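PDB 5HEA: putative glycosyltransferase (GalT1) from Streptococcus parasanguinis FW213, which probably transfers a sugar from a nucleotide-activated donor to an acceptor, through a GT-A-type glycosyltransferase domain that forms part of this C-terminal piece. Local coordinates for residues V13-E17 with D42-S48; E36-I40 with A78-S84. All coordinates share one frame; numbering follows the deposited sequence.

Interaction 1: residues V13-E17 with D42-S48; sequences VYNVE and DGSTDNS
Asn15 reaches across to the turn at Thr45 with both ends of its amide. OD1 of Asn15 takes the backbone N of Thr45 at 2.7 Å, in the carbonyl plane on a lone pair, and draws a weak second bond from the N of Asp46. The ND2 of Asn15 donates to Thr45 OG1 at 3.2 Å, slightly out of the amide plane, so the rotation of the amide is fixed. Its backbone N is also engaged, by Ser44 OG at 3.0 Å, and its CG lies over the centre of one face of the Tyr14 ring.

Further along, Asp46 and Ser48 collect the amides of the first loop. Val16 N donates to Ser48 OG at 2.9 Å, and that hydroxyl in turn donates to Asp46 OD1 at 2.7 Å. With CG tucked between its backbone N and carbonyl carbon (chi1 59°), the Asp46 carboxylate also receives Ser48 N on OD1, an Asx turn leading into helix 48-58. The N of Glu17 meets Asp46 OD2 at 3.1 Å from above the carboxylate plane. Glu17 repays this from its own side chain, OE1 accepting Asn47 N at 3.1 Å.

Behind this first shell, Asn41 OD1 pairs with Ser44 OG, while Gln67, Ala70 and Gly71 hold the Asp42 carboxylate. Both loops leave the carboxyl ends of adjacent parallel strands, the end of the sheet where GT-A enzymes generally bind the nucleotide sugar.

Two carboxylates, with planes only 13° apart, come within 4.0 Å between Glu17 OE1 and Asp46 OD2. The backbone N-H groups and the Ser48 hydroxyl gathered round them, together with the nearby start of helix 48-58, would be expected to offset their mutual repulsion.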
loop_
_atom_site.group_PDB
_atom_site.type_symbol
_atom_site.label_atom_id
_atom_site.label_comp_id
_atom_site.label_asym_id
_atom_site.label_seq_id
_atom_site.Cartn_x
_atom_site.Cartn_y
_atom_site.Cartn_z
ATOM N N VAL A 13 -22.547 14.248 -10.245
ATOM C CA VAL A 13 -22.672 15.068 -9.048
ATOM C C VAL A 13 -21.607 14.658 -8.054
ATOM O O VAL A 13 -21.615 13.529 -7.557
ATOM C CB VAL A 13 -24.067 14.911 -8.394
ATOM C CG1 VAL A 13 -24.121 15.645 -7.053
ATOM C CG2 VAL A 13 -25.150 15.429 -9.321
ATOM N N TYR A 14 -20.674 15.567 -7.778
ATOM C CA TYR A 14 -19.703 15.357 -6.708
ATOM C C TYR A 14 -19.443 16.668 -5.962
ATOM O O TYR A 14 -18.868 17.603 -6.517
ATOM C CB TYR A 14 -18.383 14.752 -7.220
ATOM C CG TYR A 14 -17.437 14.440 -6.070
ATOM C CD1 TYR A 14 -17.734 13.431 -5.165
ATOM C CD2 TYR A 14 -16.275 15.180 -5.867
ATOM C CE1 TYR A 14 -16.905 13.154 -4.098
ATOM C CE2 TYR A 14 -15.431 14.907 -4.798
ATOM C CZ TYR A 14 -15.755 13.891 -3.919
ATOM O OH TYR A 14 -14.938 13.599 -2.859
ATOM N N ASN A 15 -19.907 16.727 -4.716
ATOM C CA ASN A 15 -19.656 17.854 -3.814
ATOM C C ASN A 15 -19.956 19.218 -4.425
ATOM O O ASN A 15 -19.106 20.112 -4.443
ATOM C CB ASN A 15 -18.233 17.798 -3.253
ATOM C CG ASN A 15 -18.067 16.687 -2.243
ATOM O OD1 ASN A 15 -19.010 15.953 -1.967
ATOM N ND2 ASN A 15 -16.873 16.552 -1.691
ATOM N N VAL A 16 -21.180 19.372 -4.919
ATOM C CA VAL A 16 -21.592 20.618 -5.555
ATOM C C VAL A 16 -22.808 21.239 -4.872
ATOM O O VAL A 16 -23.660 21.849 -5.526
ATOM C CB VAL A 16 -21.877 20.396 -7.062
ATOM C CG1 VAL A 16 -20.566 20.287 -7.833
ATOM C CG2 VAL A 16 -22.738 19.141 -7.274
ATOM N N GLU A 17 -22.876 21.100 -3.551
ATOM C CA GLU A 17 -24.042 21.576 -2.793
ATOM C C GLU A 17 -24.427 23.043 -3.067
ATOM O O GLU A 17 -25.602 23.399 -3.021
ATOM C CB GLU A 17 -23.854 21.345 -1.287
ATOM C CG GLU A 17 -22.891 22.308 -0.604
ATOM C CD GLU A 17 -22.709 22.023 0.887
ATOM O OE1 GLU A 17 -23.300 21.047 1.407
ATOM O OE2 GLU A 17 -21.962 22.780 1.542
ATOM N N ASP A 42 -21.619 10.700 -7.143
ATOM C CA ASP A 42 -20.357 9.960 -7.111
ATOM C C ASP A 42 -19.778 9.963 -5.692
ATOM O O ASP A 42 -18.631 10.366 -5.471
ATOM C CB ASP A 42 -19.393 10.616 -8.129
ATOM C CG ASP A 42 -18.088 9.854 -8.312
ATOM O OD1 ASP A 42 -18.086 8.600 -8.297
ATOM O OD2 ASP A 42 -17.052 10.530 -8.479
ATOM N N GLY A 43 -20.586 9.539 -4.719
ATOM C CA GLY A 43 -20.123 9.459 -3.344
ATOM C C GLY A 43 -19.871 10.817 -2.697
ATOM O O GLY A 43 -18.944 10.954 -1.906
ATOM N N SER A 44 -20.682 11.821 -3.031
ATOM C CA SER A 44 -20.549 13.141 -2.408
ATOM C C SER A 44 -20.549 13.063 -0.894
ATOM O O SER A 44 -21.221 12.216 -0.299
ATOM C CB SER A 44 -21.683 14.073 -2.824
ATOM O OG SER A 44 -21.676 14.294 -4.216
ATOM N N THR A 45 -19.806 13.970 -0.273
ATOM C CA THR A 45 -19.693 13.995 1.177
ATOM C C THR A 45 -20.255 15.272 1.779
ATOM O O THR A 45 -20.202 15.457 2.993
ATOM C CB THR A 45 -18.241 13.841 1.611
ATOM O OG1 THR A 45 -17.457 14.813 0.918
ATOM C CG2 THR A 45 -17.730 12.455 1.242
ATOM N N ASP A 46 -20.788 16.160 0.941
ATOM C CA ASP A 46 -21.523 17.326 1.444
ATOM C C ASP A 46 -23.034 17.040 1.431
ATOM O O ASP A 46 -23.453 15.905 1.646
ATOM C CB ASP A 46 -21.170 18.613 0.669
ATOM C CG ASP A 46 -21.473 18.519 -0.824
ATOM O OD1 ASP A 46 -22.017 17.481 -1.260
ATOM O OD2 ASP A 46 -21.174 19.495 -1.566
ATOM N N ASN A 47 -23.851 18.053 1.165
ATOM C CA ASN A 47 -25.304 17.852 1.134
ATOM C C ASN A 47 -25.847 17.491 -0.247
ATOM O O ASN A 47 -27.059 17.402 -0.424
ATOM C CB ASN A 47 -26.033 19.087 1.679
ATOM C CG ASN A 47 -25.866 19.255 3.185
ATOM O OD1 ASN A 47 -26.030 18.307 3.951
ATOM N ND2 ASN A 47 -25.532 20.469 3.611
ATOM N N SER A 48 -24.955 17.288 -1.220
ATOM C CA SER A 48 -25.366 17.034 -2.604
ATOM C C SER A 48 -26.301 15.834 -2.745
ATOM O O SER A 48 -27.280 15.896 -3.480
ATOM C CB SER A 48 -24.149 16.834 -3.517
ATOM O OG SER A 48 -23.318 17.982 -3.539
#

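Interaction 2: residues E36-I40 with A78-S84; sequences EIILI and AGITYAS
Strand 36-40 and helix 78-82 run roughly antiparallel, at 143°, with the closest approach of their axes 9.0 Å, and their backbones are closest where Ile38 faces Gly79. The helical segment belongs to a beta-alpha-beta crossover of the Rossmann-like GT-A core: helix 72-82 follows strand 62-66, and the connection passes over strands 35-41 and 7-13 to reach strand 87-90.

Alternate side chains of the strand, those of Glu36, Ile38 and Ile40, turn to this helix, while Ile37 and Leu39 pack on helix 20-28 across the sheet. Because Gly79 has no side chain, Ile40 can set its CD1 against Gly79 CA at 3.8 Å. Ile38 meets the last turn of the helix. Its CD1 comes in at the edge of the Tyr82 ring, near the ring plane and 3.6 Å from Tyr82 CD2, and also touches CA and CB of Ala83. With CG anti to the backbone N (chi1 -179°), the Tyr82 ring is carried towards strand 62-66. There it packs on Leu65, and its hydroxyl bonds Gln63.

Near the start of the strand segment the contact turns polar. Glu36 is buried, its chain extended beyond CG and aimed at the turn after the helix. OE2 of Glu36 accepts Ser84 N at 2.9 Å in a nearly straight bond (169°), the donor lying close to the line of the C-O bond; Ser8 OG of the neighbouring strand is a second partner of the same oxygen. The carboxylate is thus shared between sheet and helix end.

Its other oxygen works through water 1, which donates to Glu36 OE1 at 2.7 Å and to Tyr82 O at 2.9 Å while accepting from Ser84 OG at 2.7 Å.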
loop_
_atom_site.group_PDB
_atom_site.type_symbol
_atom_site.label_atom_id
_atom_site.label_comp_id
_atom_site.label_asym_id
_atom_site.label_seq_id
_atom_site.Cartn_x
_atom_site.Cartn_y
_atom_site.Cartn_z
ATOM N N GLU A 36 -35.176 12.573 -19.464
ATOM C CA GLU A 36 -34.842 12.056 -18.154
ATOM C C GLU A 36 -33.536 12.713 -17.714
ATOM O O GLU A 36 -32.625 12.941 -18.523
ATOM C CB GLU A 36 -34.711 10.533 -18.177
ATOM C CG GLU A 36 -33.642 9.999 -19.116
ATOM C CD GLU A 36 -33.499 8.482 -19.048
ATOM O OE1 GLU A 36 -34.104 7.847 -18.156
ATOM O OE2 GLU A 36 -32.782 7.918 -19.894
ATOM N N ILE A 37 -33.467 13.046 -16.434
ATOM C CA ILE A 37 -32.236 13.523 -15.833
ATOM C C ILE A 37 -31.658 12.390 -15.017
ATOM O O ILE A 37 -32.286 11.907 -14.074
ATOM C CB ILE A 37 -32.480 14.724 -14.924
ATOM C CG1 ILE A 37 -33.059 15.874 -15.754
ATOM C CG2 ILE A 37 -31.173 15.120 -14.235
ATOM C CD1 ILE A 37 -33.612 17.035 -14.958
ATOM N N ILE A 38 -30.469 11.947 -15.407
ATOM C CA ILE A 38 -29.753 10.926 -14.674
ATOM C C ILE A 38 -28.700 11.599 -13.820
ATOM O O ILE A 38 -27.679 12.077 -14.319
ATOM C CB ILE A 38 -29.131 9.903 -15.615
ATOM C CG1 ILE A 38 -30.206 9.402 -16.580
ATOM C CG2 ILE A 38 -28.530 8.743 -14.823
ATOM C CD1 ILE A 38 -29.675 8.509 -17.642
ATOM N N LEU A 39 -29.004 11.690 -12.530
ATOM C CA LEU A 39 -28.113 12.277 -11.549
ATOM C C LEU A 39 -27.207 11.189 -11.009
ATOM O O LEU A 39 -27.677 10.284 -10.333
ATOM C CB LEU A 39 -28.932 12.867 -10.390
ATOM C CG LEU A 39 -29.622 14.209 -10.608
ATOM C CD1 LEU A 39 -30.410 14.636 -9.354
ATOM C CD2 LEU A 39 -28.582 15.249 -10.979
ATOM N N ILE A 40 -25.912 11.255 -11.302
ATOM C CA ILE A 40 -25.001 10.270 -10.732
ATOM C C ILE A 40 -24.240 10.872 -9.561
ATOM O O ILE A 40 -23.243 11.580 -9.746
ATOM C CB ILE A 40 -24.016 9.668 -11.768
ATOM C CG1 ILE A 40 -24.770 9.127 -12.989
ATOM C CG2 ILE A 40 -23.190 8.559 -11.130
ATOM C CD1 ILE A 40 -24.945 10.151 -14.095
ATOM N N ALA A 78 -21.544 5.534 -16.102
ATOM C CA ALA A 78 -22.725 4.976 -15.443
ATOM C C ALA A 78 -23.977 5.606 -16.033
ATOM O O ALA A 78 -24.988 4.932 -16.248
ATOM C CB ALA A 78 -22.672 5.217 -13.916
ATOM N N GLY A 79 -23.901 6.907 -16.292
ATOM C CA GLY A 79 -25.001 7.623 -16.915
ATOM C C GLY A 79 -25.327 7.069 -18.296
ATOM O O GLY A 79 -26.491 6.847 -18.631
ATOM N N ILE A 80 -24.294 6.862 -19.106
ATOM C CA ILE A 80 -24.467 6.313 -20.462
ATOM C C ILE A 80 -25.131 4.931 -20.429
ATOM O O ILE A 80 -25.979 4.600 -21.271
ATOM C CB ILE A 80 -23.115 6.215 -21.190
ATOM C CG1 ILE A 80 -22.509 7.613 -21.364
ATOM C CG2 ILE A 80 -23.272 5.522 -22.561
ATOM C CD1 ILE A 80 -21.076 7.607 -21.893
ATOM N N THR A 81 -24.743 4.139 -19.436
ATOM C CA THR A 81 -25.251 2.782 -19.260
ATOM C C THR A 81 -26.714 2.782 -18.840
ATOM O O THR A 81 -27.508 1.981 -19.336
ATOM C CB THR A 81 -24.412 2.031 -18.196
ATOM O OG1 THR A 81 -23.067 1.909 -18.667
ATOM C CG2 THR A 81 -24.969 0.653 -17.936
ATOM N N TYR A 82 -27.071 3.691 -17.939
ATOM C CA TYR A 82 -28.442 3.781 -17.437
ATOM C C TYR A 82 -29.402 4.487 -18.426
ATOM O O TYR A 82 -30.619 4.290 -18.382
ATOM C CB TYR A 82 -28.444 4.451 -16.054
ATOM C CG TYR A 82 -29.802 4.602 -15.400
ATOM C CD1 TYR A 82 -30.250 3.687 -14.450
ATOM C CD2 TYR A 82 -30.637 5.674 -15.720
ATOM C CE1 TYR A 82 -31.500 3.832 -13.851
ATOM C CE2 TYR A 82 -31.883 5.822 -15.132
ATOM C CZ TYR A 82 -32.309 4.905 -14.197
ATOM O OH TYR A 82 -33.546 5.070 -13.617
ATOM N N ALA A 83 -28.848 5.286 -19.329
ATOM C CA ALA A 83 -29.655 6.093 -20.245
ATOM C C ALA A 83 -30.526 5.259 -21.180
ATOM O O ALA A 83 -30.046 4.334 -21.821
ATOM C CB ALA A 83 -28.751 7.007 -21.061
ATOM N N SER A 84 -31.805 5.596 -21.282
ATOM C CA SER A 84 -32.648 4.894 -22.245
ATOM C C SER A 84 -33.188 5.809 -23.345
ATOM O O SER A 84 -34.058 5.409 -24.114
ATOM C CB SER A 84 -33.784 4.147 -21.537
ATOM O OG SER A 84 -34.398 4.964 -20.562
HETATM O O HOH W 1 -33.345 5.253 -18.043
#

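From the N terminus, strand 7-13 runs into the loop 13-17, and interaction 1 closes the chain between that loop and 42-48, enclosing helix 20-28 and strand 35-41. Interaction 2 starts within this span, at 36-40, and closes later at 78-84, around helix 48-58, strand 62-66 and most of helix 72-82. The two closures therefore cross; strand 35-41 takes part in interaction 2 and leads straight into the loop of interaction 1. Their centres lie about 17 Å apart, but they touch directly: Val13 N lies 2.8 Å from Ile40 O, a probable hydrogen bond between the adjacent strands. Interaction 1 joins loops at the carboxyl ends of the strands; interaction 2 fixes a crossover helix on a sheet face.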